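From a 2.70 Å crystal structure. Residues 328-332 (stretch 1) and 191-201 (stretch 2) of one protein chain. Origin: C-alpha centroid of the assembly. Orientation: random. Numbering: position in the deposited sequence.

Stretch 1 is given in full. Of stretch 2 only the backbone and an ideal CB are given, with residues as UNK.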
# COMPACT_ATOMS: atom_id res chain seq x y z
N ASN A 328 16.97 -19.20 33.06
CA ASN A 328 18.26 -19.28 32.38
C ASN A 328 18.11 -19.57 30.90
O ASN A 328 19.10 -19.81 30.21
CB ASN A 328 19.13 -20.36 33.03
CG ASN A 328 19.26 -20.17 34.53
OD1 ASN A 328 19.58 -19.08 35.00
ND2 ASN A 328 19.02 -21.24 35.28
N ASP A 329 16.87 -19.56 30.42
CA ASP A 329 16.61 -19.83 29.02
C ASP A 329 15.16 -19.46 28.70
O ASP A 329 14.24 -20.24 28.94
CB ASP A 329 16.86 -21.30 28.71
CG ASP A 329 16.74 -21.62 27.23
OD1 ASP A 329 16.27 -20.74 26.47
OD2 ASP A 329 17.10 -22.74 26.83
N PHE A 330 14.98 -18.26 28.15
CA PHE A 330 13.66 -17.76 27.79
C PHE A 330 12.83 -18.77 27.00
O PHE A 330 11.60 -18.77 27.06
CB PHE A 330 13.80 -16.46 26.98
CG PHE A 330 14.38 -16.66 25.60
CD1 PHE A 330 13.56 -16.99 24.53
CD2 PHE A 330 15.75 -16.52 25.38
CE1 PHE A 330 14.10 -17.18 23.25
CE2 PHE A 330 16.29 -16.70 24.11
CZ PHE A 330 15.46 -17.03 23.04
N ARG A 331 13.51 -19.65 26.27
CA ARG A 331 12.81 -20.65 25.48
C ARG A 331 12.03 -21.65 26.33
O ARG A 331 11.01 -22.18 25.90
CB ARG A 331 13.79 -21.42 24.60
CG ARG A 331 14.46 -20.59 23.54
CD ARG A 331 15.49 -21.44 22.85
NE ARG A 331 16.41 -21.99 23.83
CZ ARG A 331 17.27 -22.97 23.58
NH1 ARG A 331 17.32 -23.50 22.36
NH2 ARG A 331 18.08 -23.41 24.54
N ALA A 332 12.53 -21.91 27.53
CA ALA A 332 11.88 -22.87 28.42
C ALA A 332 10.69 -22.27 29.17
O ALA A 332 9.91 -23.01 29.79
CB ALA A 332 12.90 -23.43 29.41
N UNK A 191 15.83 -17.62 14.90
CA UNK A 191 16.24 -16.52 15.76
C UNK A 191 16.38 -16.95 17.21
O UNK A 191 17.30 -16.51 17.90
CB UNK A 191 15.24 -15.37 15.66
N UNK A 192 15.48 -17.80 17.68
CA UNK A 192 15.53 -18.27 19.07
C UNK A 192 16.87 -18.95 19.33
O UNK A 192 17.58 -18.61 20.28
CB UNK A 192 14.38 -19.23 19.37
N UNK A 193 17.22 -19.91 18.48
CA UNK A 193 18.47 -20.64 18.63
C UNK A 193 19.71 -19.76 18.46
O UNK A 193 20.70 -19.91 19.18
CB UNK A 193 18.52 -21.79 17.62
N UNK A 194 19.64 -18.85 17.49
CA UNK A 194 20.75 -17.94 17.24
C UNK A 194 21.04 -17.13 18.50
O UNK A 194 22.19 -16.94 18.87
CB UNK A 194 20.44 -17.02 16.06
N UNK A 195 19.99 -16.66 19.16
CA UNK A 195 20.14 -15.87 20.38
C UNK A 195 20.76 -16.67 21.51
O UNK A 195 21.68 -16.20 22.19
CB UNK A 195 18.78 -15.32 20.82
N UNK A 196 20.25 -17.88 21.73
CA UNK A 196 20.75 -18.73 22.79
C UNK A 196 22.21 -19.07 22.53
O UNK A 196 23.02 -19.11 23.45
CB UNK A 196 19.91 -20.00 22.91
N UNK A 197 22.54 -19.32 21.26
CA UNK A 197 23.91 -19.64 20.89
C UNK A 197 24.85 -18.49 21.26
O UNK A 197 26.01 -18.71 21.62
CB UNK A 197 24.00 -19.94 19.39
N UNK A 198 24.35 -17.26 21.16
CA UNK A 198 25.15 -16.08 21.49
C UNK A 198 25.10 -15.81 22.99
O UNK A 198 25.57 -14.77 23.46
CB UNK A 198 24.66 -14.86 20.71
N UNK A 199 24.51 -16.74 23.74
CA UNK A 199 24.42 -16.58 25.17
C UNK A 199 23.33 -15.64 25.65
O UNK A 199 23.29 -15.29 26.83
CB UNK A 199 25.77 -16.09 25.70
N UNK A 200 22.45 -15.22 24.75
CA UNK A 200 21.35 -14.32 25.12
C UNK A 200 20.16 -15.15 25.59
O UNK A 200 19.47 -15.78 24.79
CB UNK A 200 20.95 -13.42 23.95
N UNK A 201 19.90 -15.13 26.90
CA UNK A 201 18.83 -15.93 27.47
C UNK A 201 17.73 -15.22 28.27
O UNK A 201 16.77 -15.87 28.71
CB UNK A 201 19.47 -16.98 28.38

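Position 191 lies in a helix, and its ideal CB has nothing of stretch 1 within 5.5 Å, so almost any helix-tolerant residue would suit. It is Leu 191, whose end leads away from stretch 1.

At 192 the CB points sideways, 4.3 Å from Arg 331 CD and 4.4 Å from Phe 330 CE1. An aliphatic chain could pack here, and a long one with a donor at its end could also reach the carbonyl of Arg 331. The residue is Arg 192. Its NH2 gives a weak hydrogen bond to Arg 331 O (3.3 Å), while one face of the guanidinium lies against Arg 331 CG, and its NE approaches Phe 330 CE1 at 4.2 Å.

The CB of 193 points away, yet it is 5.2 Å from Arg 331 NH1. Open space would accept many polar residues; the nearby positive charge favours an acidic one. Asp 193 turns its end back, and OD1 forms a salt bridge with Arg 331 NH1 at 3.5 Å, near the guanidinium plane.

Position 194 is out of reach and undemanding; it holds Lys 194, fully extended.

At 195 the CB points toward stretch 1, 4.3 Å from Phe 330 CZ, so an apolar residue is reasonable. In Phe 195, CB touches Phe 330 CE2 (4.3 Å) while the ring leads away, leaving the contact to the root of the side chain.

Position 196 faces stretch 1 squarely: its CB is 4.0 Å from Arg 331 CZ and 5.0 Å from Phe 330 CE2. Arg 331 is already paired with Asp 329, its NH2 2.6 Å from Asp 329 OD2, so a compact apolar residue such as valine or alanine is plausible; threonine, similar in shape though polar, would also fit. Val 196, chi1 t, places CG2 over one guanidinium face, 3.2 Å from Arg 331 NE, and 3.8 Å from Phe 330 CE2.

Positions 197 and 198 are out of reach and permissive. Ala 197 ends the helix; Glu 198 is the first residue to leave helical angles.

At 199, phi of 79° favours glycine, and Gly 199 is found.

The CB of 200 meets nothing nearby, so a polar chain would do. Lys 200 leads away and bridges to Glu 198, NZ to OE1 at 3.3 Å; its backbone O lies at the edge of the Phe 330 ring, 3.4 Å from CE2.

At 201 the backbone does the binding: Phe 330 N donates to the carbonyl O at 3.0 Å. The CB points sideways, 3.4 Å from Asn 328 O, so several small or modest side chains would serve. It is Thr 201, chi1 p, whose CG2 also lies 3.5 Å from Asn 328 O.

Stretch 2, residues 191-201: LRDKFVAEGKT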
# COMPACT_ATOMS: atom_id res chain seq x y z
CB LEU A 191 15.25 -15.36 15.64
CG LEU A 191 15.19 -14.68 14.27
CD1 LEU A 191 14.02 -13.72 14.20
CD2 LEU A 191 16.50 -13.94 14.01
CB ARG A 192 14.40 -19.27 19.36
CG ARG A 192 13.00 -18.78 19.00
CD ARG A 192 11.93 -19.78 19.44
NE ARG A 192 11.75 -19.74 20.89
CZ ARG A 192 11.34 -20.77 21.62
NH1 ARG A 192 11.08 -21.94 21.06
NH2 ARG A 192 11.21 -20.63 22.94
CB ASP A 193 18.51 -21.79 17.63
CG ASP A 193 17.34 -22.73 17.80
OD1 ASP A 193 16.88 -22.90 18.96
OD2 ASP A 193 16.89 -23.31 16.79
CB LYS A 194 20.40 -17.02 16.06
CG LYS A 194 21.55 -16.22 15.49
CD LYS A 194 21.14 -15.59 14.16
CE LYS A 194 22.23 -14.74 13.53
NZ LYS A 194 21.79 -14.21 12.19
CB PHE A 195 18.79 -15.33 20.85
CG PHE A 195 18.38 -14.05 20.20
CD1 PHE A 195 19.23 -12.95 20.19
CD2 PHE A 195 17.13 -13.93 19.60
CE1 PHE A 195 18.84 -11.75 19.60
CE2 PHE A 195 16.72 -12.73 19.01
CZ PHE A 195 17.58 -11.64 19.01
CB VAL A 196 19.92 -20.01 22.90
CG1 VAL A 196 20.52 -20.94 23.94
CG2 VAL A 196 18.50 -19.66 23.30
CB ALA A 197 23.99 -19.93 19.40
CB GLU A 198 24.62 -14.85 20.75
CG GLU A 198 24.95 -14.80 19.27
CD GLU A 198 24.06 -13.83 18.51
OE1 GLU A 198 23.69 -12.78 19.09
OE2 GLU A 198 23.75 -14.10 17.33
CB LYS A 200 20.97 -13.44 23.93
CG LYS A 200 22.05 -12.42 23.60
CD LYS A 200 21.66 -11.53 22.43
CE LYS A 200 22.70 -10.45 22.20
NZ LYS A 200 24.03 -11.06 21.93
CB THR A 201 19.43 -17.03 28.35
OG1 THR A 201 20.25 -16.44 29.37
CG2 THR A 201 20.29 -17.96 27.49
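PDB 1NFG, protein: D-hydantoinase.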